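Prolyl 4-hydroxylase (Paramecium bursaria Chlorella virus 1, PDB 5C5T) probably hydroxylates proline residues of collagen-like chains, as a 2-oxoglutarate-dependent dioxygenase of the prolyl 4-hydroxylase family. Local coordinates at residues N120-Q125 against D151-T156. Residues are numbered along the deposited sequence; the frame is centred on the assembly and turned at random.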
ATOM      1  N   ASN A 120      -5.890  -5.189 -13.143  1.00 18.49           N
ATOM      2  CA  ASN A 120      -6.132  -3.763 -13.303  1.00 17.26           C
ATOM      3  C   ASN A 120      -5.511  -2.999 -12.160  1.00 18.26           C
ATOM      4  O   ASN A 120      -5.432  -3.518 -11.036  1.00 18.33           O
ATOM      5  CB  ASN A 120      -7.617  -3.433 -13.301  1.00 23.66           C
ATOM      6  CG  ASN A 120      -8.325  -3.930 -14.496  1.00 35.31           C
ATOM      7  OD1 ASN A 120      -9.357  -4.610 -14.387  1.00 42.02           O
ATOM      8  ND2 ASN A 120      -7.802  -3.589 -15.665  1.00 33.27           N
ATOM      9  N   PHE A 121      -5.098  -1.763 -12.421  1.00 17.18           N
ATOM     10  CA  PHE A 121      -4.700  -0.824 -11.372  1.00 15.05           C
ATOM     11  C   PHE A 121      -5.903  -0.008 -10.869  1.00 15.35           C
ATOM     12  O   PHE A 121      -6.578   0.721 -11.657  1.00 18.00           O
ATOM     13  CB  PHE A 121      -3.666   0.176 -11.880  1.00 20.49           C
ATOM     14  CG  PHE A 121      -2.276  -0.384 -12.082  1.00 20.33           C
ATOM     15  CD1 PHE A 121      -1.687  -1.209 -11.160  1.00 19.05           C
ATOM     16  CD2 PHE A 121      -1.555  -0.051 -13.213  1.00 30.64           C
ATOM     17  CE1 PHE A 121      -0.361  -1.680 -11.371  1.00 20.10           C
ATOM     18  CE2 PHE A 121      -0.271  -0.516 -13.410  1.00 26.33           C
ATOM     19  CZ  PHE A 121       0.310  -1.331 -12.505  1.00 25.63           C
ATOM     20  N   GLU A 122      -6.137  -0.033  -9.561  1.00 14.43           N
ATOM     21  CA  GLU A 122      -7.043   0.938  -8.933  1.00 12.87           C
ATOM     22  C   GLU A 122      -6.471   2.364  -9.023  1.00 12.06           C
ATOM     23  O   GLU A 122      -5.252   2.551  -9.132  1.00 13.94           O
ATOM     24  CB  GLU A 122      -7.237   0.527  -7.461  1.00 14.53           C
ATOM     25  CG  GLU A 122      -8.362   1.227  -6.728  1.00 14.77           C
ATOM     26  CD  GLU A 122      -8.894   0.427  -5.529  1.00 15.77           C
ATOM     27  OE1 GLU A 122      -8.506  -0.746  -5.353  1.00 17.37           O
ATOM     28  OE2 GLU A 122      -9.779   0.964  -4.828  1.00 18.67           O
ATOM     29  N   ASP A 123      -7.330   3.377  -8.988  1.00 12.34           N
ATOM     30  CA  ASP A 123      -6.841   4.744  -8.776  1.00 13.34           C
ATOM     31  C   ASP A 123      -5.972   4.792  -7.519  1.00 13.24           C
ATOM     32  O   ASP A 123      -6.323   4.208  -6.503  1.00 11.42           O
ATOM     33  CB  ASP A 123      -7.989   5.712  -8.607  1.00 12.47           C
ATOM     34  CG  ASP A 123      -8.792   5.921  -9.876  1.00 16.46           C
ATOM     35  OD1 ASP A 123      -8.396   5.424 -10.943  1.00 18.01           O
ATOM     36  OD2 ASP A 123      -9.843   6.587  -9.781  1.00 18.66           O
ATOM     37  N   VAL A 124      -4.883   5.559  -7.545  1.00 11.19           N
ATOM     38  CA  VAL A 124      -4.011   5.655  -6.385  1.00 13.92           C
ATOM     39  C   VAL A 124      -4.664   6.528  -5.289  1.00 14.06           C
ATOM     40  O   VAL A 124      -5.272   7.568  -5.580  1.00 11.02           O
ATOM     41  CB  VAL A 124      -2.639   6.221  -6.804  1.00 12.93           C
ATOM     42  CG1 VAL A 124      -1.794   6.620  -5.626  1.00 12.67           C
ATOM     43  CG2 VAL A 124      -1.898   5.227  -7.685  1.00 12.84           C
ATOM     44  N   GLN A 125      -4.531   6.058  -4.039  1.00 10.26           N
ATOM     45  CA  GLN A 125      -4.954   6.766  -2.845  1.00 10.75           C
ATOM     46  C   GLN A 125      -3.726   7.300  -2.121  1.00 12.88           C
ATOM     47  O   GLN A 125      -2.717   6.581  -1.963  1.00 12.57           O
ATOM     48  CB  GLN A 125      -5.722   5.852  -1.917  1.00 11.54           C
ATOM     49  CG  GLN A 125      -6.254   6.484  -0.646  1.00 14.82           C
ATOM     50  CD  GLN A 125      -6.544   5.433   0.403  1.00 14.69           C
ATOM     51  OE1 GLN A 125      -5.633   4.938   1.061  1.00 15.40           O
ATOM     52  NE2 GLN A 125      -7.811   5.101   0.574  1.00 20.28           N
ATOM     53  N   ASP A 151     -13.579  -8.756  -8.821  1.00 20.01           N
ATOM     54  CA  ASP A 151     -12.580  -7.700  -8.888  1.00 22.83           C
ATOM     55  C   ASP A 151     -11.809  -7.601  -7.564  1.00 19.92           C
ATOM     56  O   ASP A 151     -11.371  -6.502  -7.145  1.00 18.73           O
ATOM     57  CB  ASP A 151     -13.234  -6.379  -9.188  1.00 23.35           C
ATOM     58  CG  ASP A 151     -14.255  -5.974  -8.125  1.00 27.35           C
ATOM     59  OD1 ASP A 151     -14.639  -6.839  -7.306  1.00 29.36           O
ATOM     60  OD2 ASP A 151     -14.669  -4.792  -8.114  1.00 38.89           O
ATOM     61  N   GLN A 152     -11.644  -8.755  -6.915  1.00 17.21           N
ATOM     62  CA  GLN A 152     -10.908  -8.842  -5.660  1.00 18.63           C
ATOM     63  C   GLN A 152      -9.545  -8.161  -5.770  1.00 15.67           C
ATOM     64  O   GLN A 152      -8.845  -8.362  -6.767  1.00 14.19           O
ATOM     65  CB  GLN A 152     -10.701 -10.305  -5.312  1.00 17.40           C
ATOM     66  CG  GLN A 152      -9.882 -10.591  -4.059  1.00 15.60           C
ATOM     67  CD  GLN A 152     -10.673 -10.341  -2.744  1.00 14.99           C
ATOM     68  OE1 GLN A 152     -11.093  -9.239  -2.467  1.00 17.30           O
ATOM     69  NE2 GLN A 152     -10.894 -11.391  -1.982  1.00 16.09           N
ATOM     70  N   ARG A 153      -9.157  -7.404  -4.748  1.00 15.30           N
ATOM     71  CA  ARG A 153      -7.779  -6.908  -4.648  1.00 13.48           C
ATOM     72  C   ARG A 153      -6.801  -8.087  -4.485  1.00 13.32           C
ATOM     73  O   ARG A 153      -6.955  -8.923  -3.603  1.00 13.37           O
ATOM     74  CB  ARG A 153      -7.619  -5.940  -3.497  1.00 14.51           C
ATOM     75  CG  ARG A 153      -8.214  -4.554  -3.739  1.00 15.38           C
ATOM     76  CD  ARG A 153      -7.988  -3.641  -2.596  1.00 15.30           C
ATOM     77  NE  ARG A 153      -8.595  -2.341  -2.807  1.00 17.82           N
ATOM     78  CZ  ARG A 153      -8.947  -1.516  -1.829  1.00 25.77           C
ATOM     79  NH1 ARG A 153      -8.756  -1.897  -0.571  1.00 25.11           N
ATOM     80  NH2 ARG A 153      -9.488  -0.318  -2.113  1.00 22.53           N
ATOM     81  N   LEU A 154      -5.845  -8.189  -5.402  1.00 13.03           N
ATOM     82  CA  LEU A 154      -4.855  -9.276  -5.339  1.00 13.40           C
ATOM     83  C   LEU A 154      -3.554  -8.914  -4.638  1.00 11.21           C
ATOM     84  O   LEU A 154      -2.892  -9.804  -4.087  1.00 11.20           O
ATOM     85  CB  LEU A 154      -4.560  -9.759  -6.733  1.00 12.60           C
ATOM     86  CG  LEU A 154      -5.751 -10.231  -7.549  1.00 18.12           C
ATOM     87  CD1 LEU A 154      -5.296 -10.597  -8.920  1.00 13.54           C
ATOM     88  CD2 LEU A 154      -6.403 -11.422  -6.951  1.00 20.49           C
ATOM     89  N   ALA A 155      -3.196  -7.648  -4.668  1.00 10.96           N
ATOM     90  CA  ALA A 155      -1.931  -7.212  -4.120  1.00 10.67           C
ATOM     91  C   ALA A 155      -1.957  -5.717  -3.858  1.00 10.44           C
ATOM     92  O   ALA A 155      -2.826  -4.962  -4.377  1.00 10.52           O
ATOM     93  CB  ALA A 155      -0.769  -7.603  -5.072  1.00 10.71           C
ATOM     94  N   THR A 156      -1.003  -5.286  -3.056  1.00 10.27           N
ATOM     95  CA  THR A 156      -0.809  -3.896  -2.679  1.00 11.86           C
ATOM     96  C   THR A 156       0.628  -3.451  -2.880  1.00  9.82           C
ATOM     97  O   THR A 156       1.524  -4.136  -2.442  1.00  9.83           O
ATOM     98  CB  THR A 156      -1.144  -3.663  -1.183  1.00 10.63           C
ATOM     99  OG1 THR A 156      -2.471  -4.156  -0.845  1.00 10.87           O
ATOM    100  CG2 THR A 156      -1.012  -2.190  -0.762  1.00 10.07           C
TER
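The carboxylate of E122 meets the guanidinium of R153 at its edge, while W223 engages the same guanidinium in a cation-pi contact. The salt bridge illustrates how charged side chains can span a neighbouring strand: in this double-stranded beta-helix fold of the 2-oxoglutarate oxygenases, it links E122, in the loop that interrupts strand 120-129, to R153 at the start of strand 153-160, with strand 217-225 between them in the sheet, and the CA atoms of E122 and R153 stay 9.0 Å apart. The grip is side-on and bidentate. NE of R153 donates to OE1 of E122 at 3.0 Å with an N-H...O angle of 153°, and NH2 of R153 reaches OE2 of E122, also at 3.0 Å but straighter. Both oxygens are met on their syn sides, but with the planes 37° apart the donors sit out of the carboxylate plane, while the oxygens stay near that of the guanidinium. E122 gets there with CG anti to its own backbone N (chi1 -167°) and an extended chain; R153 is likewise extended from CG to NE. OE1 of E122 also forms a salt bridge with NE of R225, whose NH2 comes close to NE of R153, and the carboxylate probably offsets the charge of both arginines. The R153 side chain is about 6 Å from the bound 2-oxoglutarate, and its NH1 hydrogen-bonds to the backbone O of D140, a zinc ligand.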